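PDB 3ZLC: ER-derived vesicles protein ERV41 from Saccharomyces cerevisiae, which travels in COPII-coated vesicles from the endoplasmic reticulum, is required for efficient transport of some secretory proteins to the Golgi and facilitates retrograde transport back. Local coordinates for residues I26-C32 with E113-V119. Residues are numbered along the deposited sequence; the frame is centred on the assembly and turned at random.
Sequences IYVNTKC and EFNGCHV
Strands 19-28 and 117-126 of the lumenal domain run antiparallel here, and the disulfide C32–C117 ties the turn that follows the first back to the start of the second. I26 with V119 and V28 with C117 are hydrogen-bonded pairs, the V28 N to C117 O bond measuring 2.8 Å. Between them Y27 and H118 form a non-hydrogen-bonded pair whose rings meet in an offset edge-to-face stack, planes 78° apart: Y27 CE1 stands 3.5 Å from H118 CD2, over the imidazole face near its rim. H118 NE2 is hydrogen-bonded to D25 OD1 and the ring stacks on F120, which together hold the imidazole that receives this edge.

Past V28 the segment 26-32 leaves the ladder, and the N29 side chain reaches along to the loop 113-115. With CG anti to the backbone N (chi1 -163°), N29 ND2 gives a short hydrogen bond to N115 O (2.6 Å), lying in both the amide and the carbonyl plane, and a longer one to E113 O (3.2 Å) from above that carbonyl's plane. N29 OD1 is satisfied by N155 and by a water shared with E113 O. A leucine here would probably leave the N115 and E113 carbonyls without this shared donor, and N155 without its acceptor. The chain then turns back over G116, bringing C32 SG to C117 SG (2.0 Å, chi3 101°), while the K31 side chain crosses that of N115 at about a right angle, its CG and CD against CB and the amide.

In the six-stranded sheet this pair is flanked by strand 156-163 beside Y27 and strand 53-57 beside strand 117-126; V28 and C117 pack against L35, and V119 against I37, of strand 35-41, which belongs to the other sheet.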
ATOM      1  N   ILE A  26       1.457   0.057  -6.326  1.00 13.67           N
ATOM      2  CA  ILE A  26       2.685   0.325  -5.572  0.83 15.69           C
ATOM      3  C   ILE A  26       3.912  -0.058  -6.415  1.00 15.07           C
ATOM      4  O   ILE A  26       3.831  -0.997  -7.210  1.00 16.23           O
ATOM      5  CB  ILE A  26       2.660  -0.490  -4.245  0.83 18.04           C
ATOM      6  CG1 ILE A  26       1.456  -0.053  -3.399  0.83 21.25           C
ATOM      7  CG2 ILE A  26       3.946  -0.323  -3.435  0.83 19.84           C
ATOM      8  CD1 ILE A  26       1.337  -0.770  -2.090  0.83 29.47           C
ATOM      9  N   TYR A  27       5.029   0.659  -6.248  1.00 14.49           N
ATOM     10  CA  TYR A  27       6.295   0.244  -6.854  1.00 13.64           C
ATOM     11  C   TYR A  27       7.125  -0.236  -5.674  1.00 19.45           C
ATOM     12  O   TYR A  27       7.184   0.441  -4.655  1.00 15.67           O
ATOM     13  CB  TYR A  27       7.032   1.418  -7.513  1.00 14.31           C
ATOM     14  CG  TYR A  27       6.298   2.129  -8.641  1.00 16.23           C
ATOM     15  CD1 TYR A  27       5.332   1.478  -9.407  1.00 15.73           C
ATOM     16  CD2 TYR A  27       6.576   3.455  -8.931  1.00 14.99           C
ATOM     17  CE1 TYR A  27       4.671   2.145 -10.450  1.00 18.04           C
ATOM     18  CE2 TYR A  27       5.927   4.127  -9.960  1.00 19.05           C
ATOM     19  CZ  TYR A  27       4.973   3.471 -10.713  1.00 24.61           C
ATOM     20  OH  TYR A  27       4.330   4.139 -11.739  1.00 23.03           O
ATOM     21  N   VAL A  28       7.741  -1.404  -5.798  1.00 14.20           N
ATOM     22  CA  VAL A  28       8.653  -1.916  -4.765  1.00 14.53           C
ATOM     23  C   VAL A  28      10.041  -2.040  -5.389  1.00 17.20           C
ATOM     24  O   VAL A  28      10.160  -2.495  -6.527  1.00 16.61           O
ATOM     25  CB  VAL A  28       8.214  -3.316  -4.254  1.00 18.17           C
ATOM     26  CG1 VAL A  28       9.173  -3.823  -3.174  1.00 18.91           C
ATOM     27  CG2 VAL A  28       6.783  -3.262  -3.688  1.00 17.28           C
ATOM     28  N   ASN A  29      11.081  -1.642  -4.651  1.00 16.18           N
ATOM     29  CA  ASN A  29      12.473  -1.645  -5.146  1.00 18.73           C
ATOM     30  C   ASN A  29      13.090  -3.048  -5.117  1.00 20.31           C
ATOM     31  O   ASN A  29      14.282  -3.213  -4.843  1.00 20.91           O
ATOM     32  CB  ASN A  29      13.295  -0.664  -4.286  1.00 17.89           C
ATOM     33  CG  ASN A  29      14.632  -0.251  -4.900  1.00 19.30           C
ATOM     34  OD1 ASN A  29      15.377   0.490  -4.259  1.00 21.63           O
ATOM     35  ND2 ASN A  29      14.938  -0.703  -6.132  1.00 20.25           N
ATOM     36  N   THR A  30      12.276  -4.053  -5.445  1.00 18.92           N
ATOM     37  CA  THR A  30      12.723  -5.451  -5.545  1.00 21.51           C
ATOM     38  C   THR A  30      12.046  -6.103  -6.756  1.00 19.30           C
ATOM     39  O   THR A  30      10.892  -5.775  -7.076  1.00 20.21           O
ATOM     40  CB  THR A  30      12.342  -6.245  -4.270  1.00 20.23           C
ATOM     41  OG1 THR A  30      12.920  -5.612  -3.112  1.00 20.43           O
ATOM     42  CG2 THR A  30      12.820  -7.699  -4.356  1.00 19.68           C
ATOM     43  N   LYS A  31      12.764  -6.991  -7.444  1.00 19.84           N
ATOM     44  CA  LYS A  31      12.197  -7.733  -8.582  1.00 22.79           C
ATOM     45  C   LYS A  31      10.999  -8.552  -8.132  1.00 19.52           C
ATOM     46  O   LYS A  31      10.989  -9.062  -7.006  1.00 23.66           O
ATOM     47  CB  LYS A  31      13.231  -8.683  -9.185  1.00 25.49           C
ATOM     48  CG  LYS A  31      14.581  -8.054  -9.438  1.00 41.04           C
ATOM     49  CD  LYS A  31      14.529  -7.082 -10.576  1.00 45.74           C
ATOM     50  CE  LYS A  31      15.198  -7.673 -11.802  1.00 52.74           C
ATOM     51  NZ  LYS A  31      15.079  -6.745 -12.959  1.00 48.83           N
ATOM     52  N   CYS A  32       9.995  -8.682  -9.000  1.00 21.46           N
ATOM     53  CA  CYS A  32       8.709  -9.285  -8.609  1.00 19.97           C
ATOM     54  C   CYS A  32       8.835 -10.712  -8.058  1.00 20.24           C
ATOM     55  O   CYS A  32       8.159 -11.075  -7.092  1.00 21.75           O
ATOM     56  CB  CYS A  32       7.750  -9.302  -9.803  1.00 24.21           C
ATOM     57  SG  CYS A  32       7.302  -7.674 -10.436  1.00 23.37           S
ATOM     58  N   GLU A 113      20.373  -1.113  -7.980  1.00 66.42           N
ATOM     59  CA  GLU A 113      19.698   0.037  -7.373  1.00 68.04           C
ATOM     60  C   GLU A 113      18.290   0.222  -7.933  1.00 53.96           C
ATOM     61  O   GLU A 113      17.437   0.835  -7.290  1.00 54.62           O
ATOM     62  CB  GLU A 113      20.497   1.328  -7.603  1.00 69.45           C
ATOM     63  CG  GLU A 113      21.556   1.636  -6.548  1.00 79.77           C
ATOM     64  CD  GLU A 113      22.325   2.915  -6.849  1.00 88.95           C
ATOM     65  OE1 GLU A 113      21.808   3.752  -7.618  1.00 89.03           O
ATOM     66  OE2 GLU A 113      23.449   3.080  -6.323  1.00 95.45           O
ATOM     67  N   PHE A 114      18.052  -0.309  -9.131  1.00 50.05           N
ATOM     68  CA  PHE A 114      16.794  -0.069  -9.830  1.00 40.48           C
ATOM     69  C   PHE A 114      15.882  -1.287  -9.949  1.00 27.88           C
ATOM     70  O   PHE A 114      14.809  -1.180 -10.564  1.00 27.05           O
ATOM     71  CB  PHE A 114      17.064   0.530 -11.216  1.00 52.54           C
ATOM     72  CG  PHE A 114      17.940   1.749 -11.178  1.00 62.94           C
ATOM     73  CD1 PHE A 114      17.502   2.905 -10.545  1.00 60.49           C
ATOM     74  CD2 PHE A 114      19.206   1.738 -11.756  1.00 63.04           C
ATOM     75  CE1 PHE A 114      18.306   4.030 -10.493  1.00 62.25           C
ATOM     76  CE2 PHE A 114      20.015   2.865 -11.715  1.00 61.17           C
ATOM     77  CZ  PHE A 114      19.566   4.013 -11.081  1.00 60.47           C
ATOM     78  N   ASN A 115      16.306  -2.425  -9.382  1.00 25.13           N
ATOM     79  CA  ASN A 115      15.424  -3.582  -9.214  1.00 26.94           C
ATOM     80  C   ASN A 115      14.054  -3.091  -8.808  1.00 21.45           C
ATOM     81  O   ASN A 115      13.948  -2.303  -7.865  1.00 25.05           O
ATOM     82  CB  ASN A 115      15.943  -4.508  -8.104  1.00 32.35           C
ATOM     83  CG  ASN A 115      17.238  -5.204  -8.476  1.00 37.44           C
ATOM     84  OD1 ASN A 115      17.593  -5.287  -9.649  1.00 43.63           O
ATOM     85  ND2 ASN A 115      17.945  -5.721  -7.473  1.00 35.15           N
ATOM     86  N   GLY A 116      13.001  -3.512  -9.511  1.00 23.56           N
ATOM     87  CA  GLY A 116      11.673  -3.028  -9.155  1.00 23.96           C
ATOM     88  C   GLY A 116      10.517  -3.914  -9.575  1.00 23.06           C
ATOM     89  O   GLY A 116      10.636  -4.698 -10.512  1.00 19.84           O
ATOM     90  N   CYS A 117       9.399  -3.787  -8.863  1.00 20.43           N
ATOM     91  CA  CYS A 117       8.167  -4.482  -9.206  1.00 21.98           C
ATOM     92  C   CYS A 117       6.990  -3.523  -9.064  1.00 22.19           C
ATOM     93  O   CYS A 117       6.852  -2.833  -8.043  1.00 17.07           O
ATOM     94  CB  CYS A 117       7.931  -5.672  -8.285  1.00 22.45           C
ATOM     95  SG  CYS A 117       6.533  -6.722  -8.802  1.00 21.87           S
ATOM     96  N   HIS A 118       6.167  -3.477 -10.106  1.00 20.95           N
ATOM     97  CA  HIS A 118       4.926  -2.715 -10.100  1.00 19.41           C
ATOM     98  C   HIS A 118       3.812  -3.669  -9.680  1.00 14.82           C
ATOM     99  O   HIS A 118       3.456  -4.589 -10.431  1.00 18.84           O
ATOM    100  CB  HIS A 118       4.654  -2.179 -11.506  1.00 15.95           C
ATOM    101  CG  HIS A 118       3.429  -1.326 -11.608  1.00 20.71           C
ATOM    102  ND1 HIS A 118       2.852  -0.993 -12.819  1.00 19.16           N
ATOM    103  CD2 HIS A 118       2.684  -0.709 -10.655  1.00 17.94           C
ATOM    104  CE1 HIS A 118       1.791  -0.233 -12.605  1.00 19.16           C
ATOM    105  NE2 HIS A 118       1.665  -0.039 -11.309  1.00 22.14           N
ATOM    106  N   VAL A 119       3.272  -3.455  -8.482  1.00 17.24           N
ATOM    107  CA  VAL A 119       2.242  -4.332  -7.928  1.00 16.19           C
ATOM    108  C   VAL A 119       0.903  -3.598  -7.962  1.00 14.71           C
ATOM    109  O   VAL A 119       0.762  -2.529  -7.375  1.00 19.23           O
ATOM    110  CB  VAL A 119       2.575  -4.710  -6.477  1.00 17.51           C
ATOM    111  CG1 VAL A 119       1.468  -5.584  -5.904  1.00 22.05           C
ATOM    112  CG2 VAL A 119       3.940  -5.429  -6.415  1.00 17.76           C
TER
HETATM  113  O   HOH W   1      16.409  -4.767  -4.903  1.00 31.71           O
HETATM  114  O   HOH W   2      17.972   1.329  -4.539  1.00 38.22           O
HETATM  115  O   HOH W   3      14.487  -3.831 -12.233  1.00 42.26           O